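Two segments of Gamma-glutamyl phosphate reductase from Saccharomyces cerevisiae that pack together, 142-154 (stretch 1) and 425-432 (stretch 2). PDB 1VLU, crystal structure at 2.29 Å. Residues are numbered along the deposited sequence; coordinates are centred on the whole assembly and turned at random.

Stretch 1, residues 142-154: ANITALSIKSGNA
Stretch 2 (425-432) VGLDGLVS

Stretch 1 enters as a helix already under way at Ala 142, with phi near -65° and psi near -45° and a ladder of i to i-4 bonds running from Ala 146 N to Ala 142 O (3.0 Å) through Ser 151 N to Leu 147 O (3.1 Å). Ser 151 flattens to phi/psi -88/1, and Gly 152 then leaves helical space at 82/17. Two bonds back into the last turn, Asn 153 N to Ser 148 O at 2.8 Å and Gly 152 N to Ile 149 O at 3.1 Å, make this a Schellman motif. Positive phi by itself favours glycine at 152. Asn 153 (-99/142) and Ala 154 (-84/150) continue in extended conformation.

Stretch 2 is mostly irregular until a strand begins at Val 431 and runs on past Ser 432. Gly 426 is extended at -119/-171; a CB there would point away from the helix and meet Asp 428 OD1 at 2.5 Å. Leu 427 (-69/-7), Asp 428 (-44/-70), Gly 429 (-94/18) and Leu 430 (-104/-12) turn the chain, and Leu 430 N bonds to Leu 427 O at 3.2 Å. The two stretches advance in the same sense: CA to CA, Ile 144 lies 8.1 Å from Val 425, Leu 147 6.4 Å from Leu 427, and Ser 151 6.8 Å from Val 431.

The helix presents Asn 143, Leu 147 and Ser 151, each with CA-to-CB toward stretch 2 and spaced one turn apart. Leu 147 (chi1 m, chi2 t) is the hub. Its CD1 reaches Val 425 CG1 at 4.0 Å and lies 3.4 Å from Val 425 O, while its CD2 meets Leu 427 CD2 at 3.7 Å and its CB meets Leu 430 CD1 at 3.9 Å. Leu 427 and Leu 430 share the m, t rotamer, but Leu 430 starts toward the helix, whereas Leu 427 starts sideways and only its end comes nearer. Val 425, chi1 t, points toward the helix and also takes Ile 144 CD1 at 4.2 Å from its CG1; Ile 144 (m, m) likewise begins sideways and closes in with its tip. Asn 143, chi1 t, borders this end, with OD1 3.6 Å from Val 425 O, a proximity without a hydrogen bond.

Toward the C-terminal end of the helix, a hydrogen bond joins the apolar packing. Ser 151, chi1 p, bonds from OG to Leu 147 O at 2.7 Å, folding its hydroxyl back onto the helix, while its CB packs on Leu 427 CD2 at 3.7 Å. Asn 153, chi1 m and chi2 -69°, then supplies the single hydrogen bond across the contact: ND2 to Leu 430 O, 3.0 Å, with an N-H...O angle of 162°. The same ND2 donates to Ser 151 OG at 2.8 Å, so one amide ties the helix's last turn to the loop, and its OD1 is satisfied elsewhere in the structure. Leucines fill the middle, and an asparagine just past the glycine pins the loop.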

# COMPACT_ATOMS: atom_id res chain seq x y z
N ALA A 142 -14.92 24.37 1.17
CA ALA A 142 -14.15 25.55 0.78
C ALA A 142 -12.67 25.49 1.18
O ALA A 142 -11.81 25.84 0.39
CB ALA A 142 -14.81 26.81 1.30
N ASN A 143 -12.38 25.08 2.41
CA ASN A 143 -11.01 25.04 2.94
C ASN A 143 -10.13 24.08 2.14
O ASN A 143 -9.01 24.41 1.73
CB ASN A 143 -11.03 24.66 4.43
CG ASN A 143 -9.62 24.53 5.03
OD1 ASN A 143 -9.23 23.45 5.51
ND2 ASN A 143 -8.85 25.62 5.00
N ILE A 144 -10.66 22.88 1.90
CA ILE A 144 -9.96 21.83 1.19
C ILE A 144 -9.84 22.11 -0.30
O ILE A 144 -8.79 21.88 -0.88
CB ILE A 144 -10.61 20.46 1.47
CG1 ILE A 144 -10.14 19.93 2.83
CG2 ILE A 144 -10.29 19.45 0.35
CD1 ILE A 144 -8.66 19.71 2.93
N THR A 145 -10.89 22.58 -0.92
CA THR A 145 -10.80 23.01 -2.31
C THR A 145 -9.67 24.04 -2.44
O THR A 145 -8.83 23.93 -3.31
CB THR A 145 -12.17 23.58 -2.82
OG1 THR A 145 -13.10 22.51 -3.02
CG2 THR A 145 -12.02 24.35 -4.13
N ALA A 146 -9.65 25.05 -1.57
CA ALA A 146 -8.61 26.08 -1.62
C ALA A 146 -7.20 25.50 -1.41
O ALA A 146 -6.33 25.69 -2.25
CB ALA A 146 -8.92 27.24 -0.61
N LEU A 147 -7.00 24.75 -0.33
CA LEU A 147 -5.69 24.16 -0.03
C LEU A 147 -5.18 23.20 -1.07
O LEU A 147 -3.96 23.13 -1.28
CB LEU A 147 -5.71 23.45 1.33
CG LEU A 147 -5.79 24.32 2.57
CD1 LEU A 147 -6.08 23.43 3.76
CD2 LEU A 147 -4.52 25.13 2.76
N SER A 148 -6.08 22.44 -1.70
CA SER A 148 -5.73 21.48 -2.75
C SER A 148 -5.25 22.11 -4.03
O SER A 148 -4.24 21.70 -4.60
CB SER A 148 -6.95 20.64 -3.13
OG SER A 148 -7.12 19.60 -2.21
N ILE A 149 -6.01 23.07 -4.54
CA ILE A 149 -5.65 23.70 -5.78
C ILE A 149 -4.36 24.49 -5.57
O ILE A 149 -3.45 24.39 -6.37
CB ILE A 149 -6.80 24.58 -6.32
CG1 ILE A 149 -7.92 23.69 -6.86
CG2 ILE A 149 -6.28 25.60 -7.37
CD1 ILE A 149 -9.31 24.28 -6.66
N LYS A 150 -4.29 25.23 -4.47
CA LYS A 150 -3.09 25.98 -4.11
C LYS A 150 -1.83 25.12 -4.03
O LYS A 150 -0.75 25.52 -4.51
CB LYS A 150 -3.33 26.71 -2.78
CG LYS A 150 -2.26 27.73 -2.39
CD LYS A 150 -2.03 28.77 -3.46
CE LYS A 150 -1.13 29.88 -2.93
NZ LYS A 150 -0.85 30.83 -4.03
N SER A 151 -1.94 23.95 -3.42
CA SER A 151 -0.80 23.07 -3.27
C SER A 151 -0.55 22.13 -4.44
O SER A 151 0.39 21.35 -4.42
CB SER A 151 -0.87 22.32 -1.94
OG SER A 151 -1.95 21.43 -1.90
N GLY A 152 -1.38 22.20 -5.48
CA GLY A 152 -1.19 21.40 -6.70
C GLY A 152 -1.69 19.96 -6.61
O GLY A 152 -1.33 19.12 -7.44
N ASN A 153 -2.54 19.69 -5.62
CA ASN A 153 -3.14 18.37 -5.42
C ASN A 153 -4.55 18.32 -5.97
O ASN A 153 -5.29 19.27 -5.84
CB ASN A 153 -3.28 18.03 -3.93
CG ASN A 153 -1.98 17.83 -3.25
OD1 ASN A 153 -1.29 16.86 -3.52
ND2 ASN A 153 -1.65 18.72 -2.33
N ALA A 154 -4.92 17.19 -6.56
CA ALA A 154 -6.30 16.96 -6.90
C ALA A 154 -6.97 16.42 -5.64
O ALA A 154 -6.31 15.78 -4.81
CB ALA A 154 -6.43 15.99 -8.06
N VAL A 425 -7.14 21.92 9.23
CA VAL A 425 -6.12 21.43 8.29
C VAL A 425 -5.42 22.61 7.59
O VAL A 425 -6.07 23.58 7.19
CB VAL A 425 -6.73 20.39 7.26
CG1 VAL A 425 -5.84 20.20 6.03
CG2 VAL A 425 -6.97 19.04 7.94
N GLY A 426 -4.09 22.53 7.50
CA GLY A 426 -3.29 23.53 6.78
C GLY A 426 -2.53 22.89 5.62
O GLY A 426 -2.77 21.73 5.30
N LEU A 427 -1.62 23.64 5.00
CA LEU A 427 -0.80 23.11 3.90
C LEU A 427 0.20 22.06 4.36
O LEU A 427 0.85 21.42 3.55
CB LEU A 427 -0.04 24.24 3.19
CG LEU A 427 -0.76 25.21 2.25
CD1 LEU A 427 0.19 26.35 1.89
CD2 LEU A 427 -1.28 24.53 0.99
N ASP A 428 0.30 21.89 5.68
CA ASP A 428 1.33 21.08 6.32
C ASP A 428 1.56 19.74 5.63
O ASP A 428 2.61 19.52 5.00
CB ASP A 428 1.01 20.84 7.82
CG ASP A 428 0.57 22.12 8.54
OD1 ASP A 428 -0.62 22.52 8.41
OD2 ASP A 428 1.41 22.70 9.27
N GLY A 429 0.58 18.85 5.74
CA GLY A 429 0.75 17.47 5.33
C GLY A 429 0.28 17.21 3.92
O GLY A 429 0.08 16.06 3.54
N LEU A 430 0.14 18.28 3.15
CA LEU A 430 -0.34 18.19 1.77
C LEU A 430 0.77 18.35 0.72
O LEU A 430 0.55 18.07 -0.46
CB LEU A 430 -1.48 19.20 1.53
CG LEU A 430 -2.69 19.30 2.48
CD1 LEU A 430 -3.82 20.12 1.84
CD2 LEU A 430 -3.23 17.96 2.90
N VAL A 431 1.96 18.79 1.15
CA VAL A 431 3.14 18.84 0.26
C VAL A 431 4.14 17.76 0.66
O VAL A 431 4.43 17.59 1.85
CB VAL A 431 3.88 20.26 0.25
CG1 VAL A 431 2.89 21.43 0.36
CG2 VAL A 431 4.91 20.35 1.35
N SER A 432 4.66 17.03 -0.32
CA SER A 432 5.76 16.12 -0.08
C SER A 432 7.05 16.68 -0.70
O SER A 432 7.19 17.88 -0.90
CB SER A 432 5.45 14.69 -0.56
OG SER A 432 5.40 14.59 -1.98